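Local atomic coordinates of ribonucleoside-diphosphate reductase (Pseudomonas aeruginosa, PDB entry 5IM3), a protein that probably supplies precursors for DNA synthesis by reducing ribonucleoside diphosphates to deoxyribonucleotides, and binds the nucleotide dATP in an N-terminal ATP cone. Residues A[233-238]-A[316-321]; A[246-251]-A[287-292]; A[570-575]-A[726-731]; A[764-769]-A[869-874]. All blocks are in the same frame, centred on the assembly; numbering follows the deposited sequence.

How the contacts relate
From the N terminus, contact 1 opens on helix 219-239 and closes at the start of helix 319-330, where segment 316-321 belongs to the all-alpha domain. Contact 2 is nested inside that loop, joining the turn that leads into helix 250-267 to the segment after helix 280-286. The two touch: Q320 meets D292, probably through a hydrogen bond, and L236 packs on M250. Contacts 3 and 4 follow in series in the barrel domain, about 49 and about 38 Å from contact 1, centre to centre. Contact 3 ties the end of helix 566-571 to helix 724-735; contact 4 joins two loop segments, 764-769 and 869-874. P574 and Q575 pack on S764 and N765.

Contact 1 of 4, residues A[233-238]-A[316-321]; sequences AEALGF and FELPQI
F238 and F316 form an offset stack, with ring centroids 4.8 Å apart and planes inclined by 26°. F238 reaches over one face of F316, its CE2 above the ring, displaced toward the rim and 3.6 Å from F316 CG. The neighbouring rim atom F238 CD2 presses against F316 CB at 3.3 Å. With CG anti to the backbone N (chi1 -177°), F238 leans off the helix toward F316. One turn back from F238, A235 points its methyl at the loop: CB lies 3.7 Å from F316 CA and 3.8 Å from L318 CG. The two leucines cross at about a right angle, L236 CD2 meeting L318 CD1 at 4.0 Å. The contact thus sets the C-terminal part of helix 219-239 against the entry to helix 319-330, for which L318 is the N-cap residue. Helix 250-267 adds to the same packing, with M250 on L236 and Y254 on L318, and K264 makes a cation-pi contact with F238. No hydrogen bond links the two segments, and the side chains that meet are aliphatic or aromatic; their hold on one another is therefore dispersion and the burial of apolar surface.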
loop_
_atom_site.group_PDB
_atom_site.type_symbol
_atom_site.label_atom_id
_atom_site.label_comp_id
_atom_site.label_asym_id
_atom_site.label_seq_id
_atom_site.Cartn_x
_atom_site.Cartn_y
_atom_site.Cartn_z
ATOM N N ALA A 233 -21.896 -15.855 57.149
ATOM C CA ALA A 233 -21.299 -16.954 57.901
ATOM C C ALA A 233 -19.812 -16.719 58.124
ATOM O O ALA A 233 -19.299 -16.928 59.230
ATOM C CB ALA A 233 -21.527 -18.275 57.168
ATOM N N GLU A 234 -19.107 -16.281 57.080
ATOM C CA GLU A 234 -17.679 -16.013 57.188
ATOM C C GLU A 234 -17.400 -14.934 58.229
ATOM O O GLU A 234 -16.630 -15.142 59.174
ATOM C CB GLU A 234 -17.143 -15.606 55.812
ATOM C CG GLU A 234 -15.661 -15.296 55.756
ATOM C CD GLU A 234 -15.192 -14.987 54.343
ATOM O OE1 GLU A 234 -15.904 -15.354 53.383
ATOM O OE2 GLU A 234 -14.117 -14.372 54.192
ATOM N N ALA A 235 -18.037 -13.771 58.078
ATOM C CA ALA A 235 -17.756 -12.648 58.966
ATOM C C ALA A 235 -18.253 -12.918 60.381
ATOM O O ALA A 235 -17.502 -12.768 61.351
ATOM C CB ALA A 235 -18.389 -11.373 58.411
ATOM N N LEU A 236 -19.521 -13.312 60.522
ATOM C CA LEU A 236 -20.084 -13.496 61.855
ATOM C C LEU A 236 -19.391 -14.630 62.597
ATOM O O LEU A 236 -19.118 -14.516 63.797
ATOM C CB LEU A 236 -21.584 -13.759 61.761
ATOM C CG LEU A 236 -22.414 -12.642 61.140
ATOM C CD1 LEU A 236 -23.827 -13.122 60.950
ATOM C CD2 LEU A 236 -22.392 -11.378 61.990
ATOM N N GLY A 237 -19.099 -15.731 61.905
ATOM C CA GLY A 237 -18.360 -16.812 62.536
ATOM C C GLY A 237 -16.999 -16.369 63.039
ATOM O O GLY A 237 -16.560 -16.778 64.116
ATOM N N PHE A 238 -16.312 -15.524 62.264
ATOM C CA PHE A 238 -15.029 -14.985 62.704
ATOM C C PHE A 238 -15.196 -14.133 63.955
ATOM O O PHE A 238 -14.419 -14.253 64.908
ATOM C CB PHE A 238 -14.396 -14.170 61.574
ATOM C CG PHE A 238 -13.030 -13.622 61.899
ATOM C CD1 PHE A 238 -11.893 -14.383 61.683
ATOM C CD2 PHE A 238 -12.884 -12.339 62.402
ATOM C CE1 PHE A 238 -10.638 -13.879 61.972
ATOM C CE2 PHE A 238 -11.630 -11.830 62.692
ATOM C CZ PHE A 238 -10.507 -12.601 62.475
ATOM N N PHE A 316 -14.010 -10.298 57.490
ATOM C CA PHE A 316 -14.876 -10.162 58.656
ATOM C C PHE A 316 -15.526 -8.784 58.728
ATOM O O PHE A 316 -15.942 -8.355 59.809
ATOM C CB PHE A 316 -14.106 -10.473 59.943
ATOM C CG PHE A 316 -12.998 -9.504 60.251
ATOM C CD1 PHE A 316 -11.747 -9.648 59.672
ATOM C CD2 PHE A 316 -13.201 -8.461 61.141
ATOM C CE1 PHE A 316 -10.726 -8.761 59.963
ATOM C CE2 PHE A 316 -12.184 -7.572 61.437
ATOM C CZ PHE A 316 -10.945 -7.722 60.847
ATOM N N GLU A 317 -15.642 -8.092 57.595
ATOM C CA GLU A 317 -16.335 -6.809 57.511
ATOM C C GLU A 317 -17.527 -6.965 56.573
ATOM O O GLU A 317 -17.350 -7.196 55.371
ATOM C CB GLU A 317 -15.394 -5.710 57.022
ATOM C CG GLU A 317 -16.001 -4.317 57.048
ATOM C CD GLU A 317 -15.002 -3.237 56.679
ATOM O OE1 GLU A 317 -14.187 -3.463 55.757
ATOM O OE2 GLU A 317 -15.030 -2.162 57.317
ATOM N N LEU A 318 -18.736 -6.833 57.121
ATOM C CA LEU A 318 -19.954 -6.948 56.333
ATOM C C LEU A 318 -20.289 -5.625 55.648
ATOM O O LEU A 318 -19.837 -4.561 56.079
ATOM C CB LEU A 318 -21.112 -7.395 57.221
ATOM C CG LEU A 318 -21.100 -8.886 57.574
ATOM C CD1 LEU A 318 -22.075 -9.204 58.695
ATOM C CD2 LEU A 318 -21.421 -9.723 56.341
ATOM N N PRO A 319 -21.093 -5.662 54.581
ATOM C CA PRO A 319 -21.241 -4.453 53.747
ATOM C C PRO A 319 -21.719 -3.223 54.505
ATOM O O PRO A 319 -21.139 -2.143 54.342
ATOM C CB PRO A 319 -22.248 -4.898 52.676
ATOM C CG PRO A 319 -22.105 -6.375 52.610
ATOM C CD PRO A 319 -21.834 -6.807 54.022
ATOM N N GLN A 320 -22.771 -3.343 55.316
ATOM C CA GLN A 320 -23.264 -2.170 56.033
ATOM C C GLN A 320 -22.279 -1.708 57.096
ATOM O O GLN A 320 -22.231 -0.515 57.417
ATOM C CB GLN A 320 -24.626 -2.461 56.662
ATOM C CG GLN A 320 -25.706 -2.822 55.657
ATOM C CD GLN A 320 -25.833 -1.797 54.541
ATOM O OE1 GLN A 320 -26.096 -0.621 54.790
ATOM N NE2 GLN A 320 -25.629 -2.239 53.303
ATOM N N ILE A 321 -21.493 -2.629 57.656
ATOM C CA ILE A 321 -20.453 -2.233 58.596
ATOM C C ILE A 321 -19.299 -1.575 57.854
ATOM O O ILE A 321 -18.651 -0.665 58.382
ATOM C CB ILE A 321 -20.004 -3.457 59.421
ATOM C CG1 ILE A 321 -21.058 -3.764 60.495
ATOM C CG2 ILE A 321 -18.629 -3.231 60.050
ATOM C CD1 ILE A 321 -20.792 -5.024 61.304
#

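Contact 2 of 4, residues A[246-251]-A[287-292]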
loop_
_atom_site.group_PDB
_atom_site.type_symbol
_atom_site.label_atom_id
_atom_site.label_comp_id
_atom_site.label_asym_id
_atom_site.label_seq_id
_atom_site.Cartn_x
_atom_site.Cartn_y
_atom_site.Cartn_z
ATOM N N THR A 246 -29.385 -15.646 58.322
ATOM C CA THR A 246 -30.123 -15.254 57.132
ATOM C C THR A 246 -30.177 -13.731 57.039
ATOM O O THR A 246 -29.663 -13.011 57.898
ATOM C CB THR A 246 -31.537 -15.846 57.147
ATOM O OG1 THR A 246 -32.253 -15.354 58.287
ATOM C CG2 THR A 246 -31.489 -17.367 57.199
ATOM N N HIS A 247 -30.823 -13.231 55.986
ATOM C CA HIS A 247 -30.878 -11.793 55.748
ATOM C C HIS A 247 -31.663 -11.070 56.838
ATOM O O HIS A 247 -31.086 -10.299 57.609
ATOM C CB HIS A 247 -31.490 -11.489 54.381
ATOM C CG HIS A 247 -31.710 -10.029 54.138
ATOM N ND1 HIS A 247 -32.966 -9.481 53.984
ATOM C CD2 HIS A 247 -30.835 -8.998 54.044
ATOM C CE1 HIS A 247 -32.856 -8.179 53.796
ATOM N NE2 HIS A 247 -31.573 -7.859 53.828
ATOM N N HIS A 248 -32.977 -11.297 56.912
ATOM C CA HIS A 248 -33.785 -10.596 57.906
ATOM C C HIS A 248 -33.305 -10.857 59.327
ATOM O O HIS A 248 -33.647 -10.096 60.237
ATOM C CB HIS A 248 -35.255 -10.988 57.764
ATOM C CG HIS A 248 -35.930 -10.363 56.583
ATOM N ND1 HIS A 248 -36.126 -11.036 55.396
ATOM C CD2 HIS A 248 -36.438 -9.121 56.399
ATOM C CE1 HIS A 248 -36.735 -10.238 54.536
ATOM N NE2 HIS A 248 -36.936 -9.071 55.121
ATOM N N GLU A 249 -32.520 -11.916 59.536
ATOM C CA GLU A 249 -31.865 -12.119 60.820
ATOM C C GLU A 249 -30.820 -11.046 61.102
ATOM O O GLU A 249 -30.430 -10.865 62.261
ATOM C CB GLU A 249 -31.226 -13.507 60.849
ATOM C CG GLU A 249 -31.110 -14.122 62.230
ATOM C CD GLU A 249 -30.649 -15.568 62.176
ATOM O OE1 GLU A 249 -29.839 -15.971 63.038
ATOM O OE2 GLU A 249 -31.091 -16.298 61.262
ATOM N N MET A 250 -30.360 -10.330 60.072
ATOM C CA MET A 250 -29.427 -9.225 60.262
ATOM C C MET A 250 -30.070 -8.017 60.923
ATOM O O MET A 250 -29.347 -7.122 61.373
ATOM C CB MET A 250 -28.832 -8.791 58.921
ATOM C CG MET A 250 -27.852 -9.772 58.328
ATOM S SD MET A 250 -26.432 -10.047 59.403
ATOM C CE MET A 250 -26.891 -11.634 60.083
ATOM N N ALA A 251 -31.401 -7.962 60.982
ATOM C CA ALA A 251 -32.061 -6.833 61.624
ATOM C C ALA A 251 -31.602 -6.663 63.065
ATOM O O ALA A 251 -31.580 -5.540 63.580
ATOM C CB ALA A 251 -33.578 -7.016 61.565
ATOM N N ILE A 287 -27.845 1.083 61.646
ATOM C CA ILE A 287 -27.595 0.248 60.478
ATOM C C ILE A 287 -28.915 -0.285 59.937
ATOM O O ILE A 287 -29.770 -0.773 60.691
ATOM C CB ILE A 287 -26.626 -0.891 60.832
ATOM C CG1 ILE A 287 -25.242 -0.314 61.167
ATOM C CG2 ILE A 287 -26.521 -1.889 59.680
ATOM C CD1 ILE A 287 -24.231 -1.342 61.642
ATOM N N ASP A 288 -29.084 -0.187 58.620
ATOM C CA ASP A 288 -30.267 -0.663 57.911
ATOM C C ASP A 288 -29.869 -1.904 57.119
ATOM O O ASP A 288 -29.183 -1.799 56.096
ATOM C CB ASP A 288 -30.814 0.433 56.999
ATOM C CG ASP A 288 -32.113 0.044 56.316
ATOM O OD1 ASP A 288 -32.453 -1.157 56.291
ATOM O OD2 ASP A 288 -32.793 0.950 55.790
ATOM N N HIS A 289 -30.294 -3.077 57.593
ATOM C CA HIS A 289 -29.917 -4.330 56.944
ATOM C C HIS A 289 -30.567 -4.504 55.578
ATOM O O HIS A 289 -30.080 -5.306 54.774
ATOM C CB HIS A 289 -30.292 -5.520 57.829
ATOM C CG HIS A 289 -31.744 -5.881 57.765
ATOM N ND1 HIS A 289 -32.708 -5.210 58.484
ATOM C CD2 HIS A 289 -32.394 -6.840 57.063
ATOM C CE1 HIS A 289 -33.891 -5.743 58.230
ATOM N NE2 HIS A 289 -33.728 -6.732 57.370
ATOM N N GLU A 290 -31.655 -3.785 55.296
ATOM C CA GLU A 290 -32.321 -3.928 54.006
ATOM C C GLU A 290 -31.500 -3.355 52.858
ATOM O O GLU A 290 -31.732 -3.727 51.704
ATOM C CB GLU A 290 -33.693 -3.257 54.047
ATOM C CG GLU A 290 -34.758 -4.059 54.791
ATOM C CD GLU A 290 -35.213 -5.296 54.029
ATOM O OE1 GLU A 290 -34.780 -5.486 52.873
ATOM O OE2 GLU A 290 -36.013 -6.080 54.585
ATOM N N ARG A 291 -30.550 -2.463 53.137
ATOM C CA ARG A 291 -29.747 -1.893 52.061
ATOM C C ARG A 291 -28.778 -2.898 51.456
ATOM O O ARG A 291 -28.189 -2.608 50.410
ATOM C CB ARG A 291 -29.000 -0.662 52.573
ATOM C CG ARG A 291 -29.923 0.318 53.281
ATOM C CD ARG A 291 -29.295 1.682 53.461
ATOM N NE ARG A 291 -30.115 2.536 54.317
ATOM C CZ ARG A 291 -29.906 3.834 54.499
ATOM N NH1 ARG A 291 -28.904 4.441 53.876
ATOM N NH2 ARG A 291 -30.703 4.530 55.299
ATOM N N ASP A 292 -28.609 -4.071 52.072
ATOM C CA ASP A 292 -27.859 -5.144 51.427
ATOM C C ASP A 292 -28.560 -5.634 50.168
ATOM O O ASP A 292 -27.906 -6.134 49.245
ATOM C CB ASP A 292 -27.658 -6.306 52.401
ATOM C CG ASP A 292 -26.502 -6.080 53.354
ATOM O OD1 ASP A 292 -25.911 -4.979 53.334
ATOM O OD2 ASP A 292 -26.183 -7.007 54.129
#
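Three histidines, H247, H248 and H289, gather into one aromatic cluster, and H289 NE2 is buried there with no polar partner in the model. H289 CD2 sits over one face of the H247 ring, displaced toward its rim, with H247 NE2 3.5 Å away. The two ring planes are inclined by 49°. H248 comes to H289 differently, bringing CD2 to the edge of that ring, 3.7 Å from H289 NE2. One face of H289 is covered by the A251 backbone, the opposite face by CG of its own neighbour E290. A251 CB adds a contact of 3.6 Å with H289 CE1. A hydrogen bond runs from H247 NE2 to H289 O, 3.1 Å long and bent to 143° at the hydrogen; the donor stands above the carbonyl plane. Each segment contains a turn: H247 to M250 is a type I beta turn leading into helix 250-267, and D288 OD1 accepts from E290 N in an Asx turn that opens the 3-10 segment 289-292. The bend at chi2 (-72°) brings E290 CD toward the H247 ring, and OE1 lies in the ring plane at the edge, 3.4 Å from H247 CE1. A carboxylate so placed would probably favour a positive charge on the imidazole. E290 OE2 is 3.2 Å from H248 NE2. H248 ND1 has its own bond to E171 of helix 162-173. D292 is held by Q320 and Y254, which link this region to the helices 319-330 and 250-267.

Contact 3 of 4, residues A[570-575]-A[726-731]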
loop_
_atom_site.group_PDB
_atom_site.type_symbol
_atom_site.label_atom_id
_atom_site.label_comp_id
_atom_site.label_asym_id
_atom_site.label_seq_id
_atom_site.Cartn_x
_atom_site.Cartn_y
_atom_site.Cartn_z
ATOM N N ASN A 570 -6.677 28.662 33.660
ATOM C CA ASN A 570 -6.143 29.723 34.506
ATOM C C ASN A 570 -7.094 30.905 34.629
ATOM O O ASN A 570 -7.281 31.435 35.729
ATOM C CB ASN A 570 -4.791 30.209 33.968
ATOM C CG ASN A 570 -3.629 29.381 34.476
ATOM O OD1 ASN A 570 -3.162 29.574 35.597
ATOM N ND2 ASN A 570 -3.151 28.458 33.650
ATOM N N LEU A 571 -7.698 31.330 33.517
ATOM C CA LEU A 571 -8.598 32.477 33.552
ATOM C C LEU A 571 -9.845 32.193 34.377
ATOM O O LEU A 571 -10.441 33.122 34.933
ATOM C CB LEU A 571 -8.987 32.876 32.128
ATOM C CG LEU A 571 -7.871 33.527 31.309
ATOM C CD1 LEU A 571 -8.228 33.564 29.836
ATOM C CD2 LEU A 571 -7.601 34.931 31.822
ATOM N N ARG A 572 -10.251 30.929 34.476
ATOM C CA ARG A 572 -11.435 30.555 35.234
ATOM C C ARG A 572 -11.099 29.967 36.597
ATOM O O ARG A 572 -12.014 29.616 37.348
ATOM C CB ARG A 572 -12.275 29.556 34.434
ATOM C CG ARG A 572 -12.651 30.051 33.045
ATOM C CD ARG A 572 -13.693 29.153 32.397
ATOM N NE ARG A 572 -14.897 29.049 33.211
ATOM C CZ ARG A 572 -15.883 28.187 32.990
ATOM N NH1 ARG A 572 -15.811 27.343 31.971
ATOM N NH2 ARG A 572 -16.942 28.171 33.791
ATOM N N SER A 573 -9.819 29.857 36.934
ATOM C CA SER A 573 -9.437 29.350 38.243
ATOM C C SER A 573 -9.827 30.364 39.316
ATOM O O SER A 573 -9.510 31.551 39.179
ATOM C CB SER A 573 -7.936 29.078 38.294
ATOM O OG SER A 573 -7.534 28.670 39.589
ATOM N N PRO A 574 -10.520 29.954 40.382
ATOM C CA PRO A 574 -10.843 30.910 41.455
ATOM C C PRO A 574 -9.633 31.380 42.246
ATOM O O PRO A 574 -9.765 32.331 43.030
ATOM C CB PRO A 574 -11.812 30.124 42.351
ATOM C CG PRO A 574 -12.322 29.013 41.497
ATOM C CD PRO A 574 -11.195 28.661 40.585
ATOM N N GLN A 575 -8.469 30.757 42.070
ATOM C CA GLN A 575 -7.293 31.039 42.885
ATOM C C GLN A 575 -6.211 31.787 42.108
ATOM O O GLN A 575 -5.021 31.628 42.387
ATOM C CB GLN A 575 -6.737 29.733 43.453
ATOM C CG GLN A 575 -7.656 29.062 44.469
ATOM C CD GLN A 575 -7.756 29.851 45.762
ATOM O OE1 GLN A 575 -8.588 30.747 45.894
ATOM N NE2 GLN A 575 -6.900 29.525 46.721
ATOM N N ASP A 726 -19.947 33.267 35.405
ATOM C CA ASP A 726 -19.293 34.528 35.077
ATOM C C ASP A 726 -17.893 34.312 34.512
ATOM O O ASP A 726 -17.442 35.101 33.676
ATOM C CB ASP A 726 -19.236 35.421 36.317
ATOM C CG ASP A 726 -20.616 35.769 36.846
ATOM O OD1 ASP A 726 -21.475 36.184 36.041
ATOM O OD2 ASP A 726 -20.846 35.623 38.065
ATOM N N SER A 727 -17.197 33.260 34.952
ATOM C CA SER A 727 -15.898 32.931 34.371
ATOM C C SER A 727 -16.009 32.700 32.869
ATOM O O SER A 727 -15.131 33.115 32.103
ATOM C CB SER A 727 -15.313 31.694 35.053
ATOM O OG SER A 727 -15.150 31.884 36.444
ATOM N N GLU A 728 -17.077 32.028 32.427
ATOM C CA GLU A 728 -17.279 31.808 30.997
ATOM C C GLU A 728 -17.373 33.128 30.246
ATOM O O GLU A 728 -16.794 33.279 29.165
ATOM C CB GLU A 728 -18.545 30.983 30.759
ATOM C CG GLU A 728 -18.398 29.500 31.029
ATOM C CD GLU A 728 -17.755 28.749 29.878
ATOM O OE1 GLU A 728 -18.348 27.753 29.412
ATOM O OE2 GLU A 728 -16.655 29.150 29.439
ATOM N N LYS A 729 -18.105 34.096 30.802
ATOM C CA LYS A 729 -18.286 35.374 30.123
ATOM C C LYS A 729 -16.956 36.093 29.940
ATOM O O LYS A 729 -16.641 36.571 28.844
ATOM C CB LYS A 729 -19.270 36.245 30.906
ATOM C CG LYS A 729 -20.704 35.744 30.862
ATOM C CD LYS A 729 -21.663 36.734 31.505
ATOM C CE LYS A 729 -23.109 36.362 31.225
ATOM N NZ LYS A 729 -24.070 37.386 31.729
ATOM N N LYS A 730 -16.157 36.180 31.007
ATOM C CA LYS A 730 -14.859 36.839 30.899
ATOM C C LYS A 730 -13.932 36.089 29.953
ATOM O O LYS A 730 -13.136 36.713 29.244
ATOM C CB LYS A 730 -14.216 36.974 32.280
ATOM C CG LYS A 730 -14.615 38.241 33.024
ATOM C CD LYS A 730 -13.889 38.362 34.358
ATOM C CE LYS A 730 -14.147 39.710 35.014
ATOM N NZ LYS A 730 -15.598 39.948 35.252
ATOM N N LEU A 731 -14.022 34.757 29.923
ATOM C CA LEU A 731 -13.204 33.986 28.993
ATOM C C LEU A 731 -13.506 34.375 27.551
ATOM O O LEU A 731 -12.589 34.502 26.729
ATOM C CB LEU A 731 -13.437 32.488 29.211
ATOM C CG LEU A 731 -12.726 31.530 28.249
ATOM C CD1 LEU A 731 -11.216 31.701 28.325
ATOM C CD2 LEU A 731 -13.116 30.087 28.544
#
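The guanidinium of R572 has the side chain of E728 laid over one face, while S727 CB sits at its edge, 3.2 Å from R572 NE. E728 CG rests above the rim of that face, 3.4 Å from R572 CZ. Beyond it the carboxylate is stacked on the guanidinium, the two planes 6° apart. E728 can fold back because its chain bends at chi2 (-81°). E728 OE2 lies 3.2 Å from R572 NH1, a salt bridge held by charge, the carboxylate facing the guanidinium from above rather than meeting an N-H in its plane. The chain of R572 turns at chi3 (58°), which sets NE beside S727, and its CD meets L731 CD2 at 4.0 Å. L571 and L731 cross at about a right angle and touch through their CD1 atoms at 3.8 Å. These contacts fix the last turn of helix 566-571 and the residue after it on the side of helix 724-735 in the barrel domain. R572 NH1 also donates to Q867 O, near the end of helix 856-866. R572 thus combines N-H bonds directed elsewhere with a face that offers positive charge to E728, an attraction that burial would probably strengthen.

Contact 4 of 4, residues A[764-769]-A[869-874]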
loop_
_atom_site.group_PDB
_atom_site.type_symbol
_atom_site.label_atom_id
_atom_site.label_comp_id
_atom_site.label_asym_id
_atom_site.label_seq_id
_atom_site.Cartn_x
_atom_site.Cartn_y
_atom_site.Cartn_z
ATOM N N SER A 764 -11.796 26.387 47.989
ATOM C CA SER A 764 -11.373 27.162 46.825
ATOM C C SER A 764 -11.927 26.584 45.531
ATOM O O SER A 764 -12.230 27.336 44.597
ATOM C CB SER A 764 -9.844 27.220 46.755
ATOM O OG SER A 764 -9.290 25.919 46.662
ATOM N N ASN A 765 -12.049 25.264 45.453
ATOM C CA ASN A 765 -12.654 24.582 44.322
ATOM C C ASN A 765 -13.618 23.537 44.864
ATOM O O ASN A 765 -13.376 22.942 45.920
ATOM C CB ASN A 765 -11.593 23.925 43.417
ATOM C CG ASN A 765 -10.780 24.941 42.623
ATOM O OD1 ASN A 765 -11.078 25.217 41.460
ATOM N ND2 ASN A 765 -9.744 25.496 43.249
ATOM N N ILE A 766 -14.719 23.321 44.141
ATOM C CA ILE A 766 -15.815 22.478 44.609
ATOM C C ILE A 766 -15.995 21.248 43.728
ATOM O O ILE A 766 -16.140 20.128 44.229
ATOM C CB ILE A 766 -17.138 23.270 44.693
ATOM C CG1 ILE A 766 -16.946 24.651 45.327
ATOM C CG2 ILE A 766 -18.154 22.468 45.492
ATOM C CD1 ILE A 766 -16.690 24.619 46.797
ATOM N N MET A 767 -16.015 21.437 42.410
ATOM C CA MET A 767 -16.529 20.433 41.490
ATOM C C MET A 767 -15.464 19.973 40.505
ATOM O O MET A 767 -14.651 20.769 40.026
ATOM C CB MET A 767 -17.722 20.984 40.720
ATOM C CG MET A 767 -18.815 21.522 41.617
ATOM S SD MET A 767 -19.939 22.581 40.711
ATOM C CE MET A 767 -20.780 21.359 39.708
ATOM N N ALA A 768 -15.493 18.677 40.206
ATOM C CA ALA A 768 -14.657 18.080 39.174
ATOM C C ALA A 768 -15.242 16.716 38.847
ATOM O O ALA A 768 -15.578 15.956 39.761
ATOM C CB ALA A 768 -13.203 17.951 39.639
ATOM N N ILE A 769 -15.375 16.413 37.560
ATOM C CA ILE A 769 -15.939 15.145 37.108
ATOM C C ILE A 769 -14.769 14.246 36.729
ATOM O O ILE A 769 -14.155 14.407 35.672
ATOM C CB ILE A 769 -16.918 15.331 35.946
ATOM C CG1 ILE A 769 -18.083 16.229 36.368
ATOM C CG2 ILE A 769 -17.447 13.978 35.475
ATOM C CD1 ILE A 769 -19.046 16.561 35.233
ATOM N N TRP A 869 -20.523 25.478 34.621
ATOM C CA TRP A 869 -20.847 25.505 36.036
ATOM C C TRP A 869 -19.761 24.897 36.909
ATOM O O TRP A 869 -19.780 25.102 38.127
ATOM C CB TRP A 869 -22.169 24.766 36.268
ATOM C CG TRP A 869 -23.236 25.178 35.299
ATOM C CD1 TRP A 869 -23.704 24.459 34.235
ATOM C CD2 TRP A 869 -23.955 26.416 35.292
ATOM N NE1 TRP A 869 -24.676 25.170 33.574
ATOM C CE2 TRP A 869 -24.846 26.376 34.201
ATOM C CE3 TRP A 869 -23.933 27.553 36.102
ATOM C CZ2 TRP A 869 -25.712 27.427 33.905
ATOM C CZ3 TRP A 869 -24.794 28.596 35.808
ATOM C CH2 TRP A 869 -25.669 28.525 34.717
ATOM N N ILE A 870 -18.822 24.167 36.325
ATOM C CA ILE A 870 -17.769 23.496 37.071
ATOM C C ILE A 870 -16.589 24.449 37.205
ATOM O O ILE A 870 -16.173 25.081 36.224
ATOM C CB ILE A 870 -17.364 22.187 36.371
ATOM C CG1 ILE A 870 -18.571 21.244 36.292
ATOM C CG2 ILE A 870 -16.200 21.516 37.091
ATOM C CD1 ILE A 870 -18.360 20.024 35.422
ATOM N N ASP A 871 -16.054 24.571 38.424
ATOM C CA ASP A 871 -14.905 25.450 38.630
ATOM C C ASP A 871 -13.593 24.788 38.224
ATOM O O ASP A 871 -12.658 25.489 37.829
ATOM C CB ASP A 871 -14.831 25.929 40.087
ATOM C CG ASP A 871 -15.139 24.836 41.092
ATOM O OD1 ASP A 871 -15.241 23.657 40.699
ATOM O OD2 ASP A 871 -15.282 25.162 42.287
ATOM N N GLN A 872 -13.500 23.466 38.292
ATOM C CA GLN A 872 -12.342 22.733 37.794
ATOM C C GLN A 872 -12.655 22.231 36.381
ATOM O O GLN A 872 -13.083 23.047 35.560
ATOM C CB GLN A 872 -11.954 21.645 38.794
ATOM C CG GLN A 872 -11.712 22.149 40.204
ATOM C CD GLN A 872 -10.841 21.206 41.012
ATOM O OE1 GLN A 872 -9.721 20.882 40.615
ATOM N NE2 GLN A 872 -11.356 20.756 42.147
ATOM N N ALA A 873 -12.467 20.957 36.056
ATOM C CA ALA A 873 -12.673 20.461 34.698
ATOM C C ALA A 873 -13.421 19.131 34.779
ATOM O O ALA A 873 -14.068 18.813 35.783
ATOM C CB ALA A 873 -11.327 20.357 33.965
ATOM N N GLN A 874 -13.349 18.341 33.707
ATOM C CA GLN A 874 -14.003 17.040 33.664
ATOM C C GLN A 874 -13.235 16.117 32.730
ATOM O O GLN A 874 -12.801 16.534 31.651
ATOM C CB GLN A 874 -15.463 17.166 33.203
ATOM C CG GLN A 874 -15.648 17.898 31.888
ATOM C CD GLN A 874 -17.090 18.308 31.644
ATOM O OE1 GLN A 874 -17.996 17.472 31.622
ATOM N NE2 GLN A 874 -17.309 19.606 31.464
HETATM O O HOH W 1 -10.193 25.933 38.909
#
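D871 holds CG between its backbone N and carbonyl carbon (chi1 42°), and this turns its carboxylate to the backbone of I766 and M767. The contact belongs to the ten-stranded alpha-beta barrel of the reductase. Segments 764-769 and 869-874 pair in the same chain order, without lying parallel, and share a single beta bridge, I769 with Q874. D871 OD2 takes the I766 N-H on its syn side at 2.7 Å, and OD1 uses its syn lone pair for M767 N at 2.9 Å. The carboxylate thus grips two consecutive amides, which probably stabilise its negative charge. I769 N donates to A873 O at 3.3 Å, nearly straight (164°) and in the carbonyl plane. I769 and Q874 lie side by side, CB to CB, whereas I769 and I870 cross at about a right angle with CD1 atoms 3.5 Å apart. Q872 CB and CG pack against M767 O, and CG meets N765 OD1, while OE1 accepts from T591 N. Backbone hydrogen bonds of I766 and A768 with L660 join segment 764-769 to strand 659-663. At the other end a water bridges the segments, 2.8 Å from N765 OD1 and 2.7 Å from D871 O.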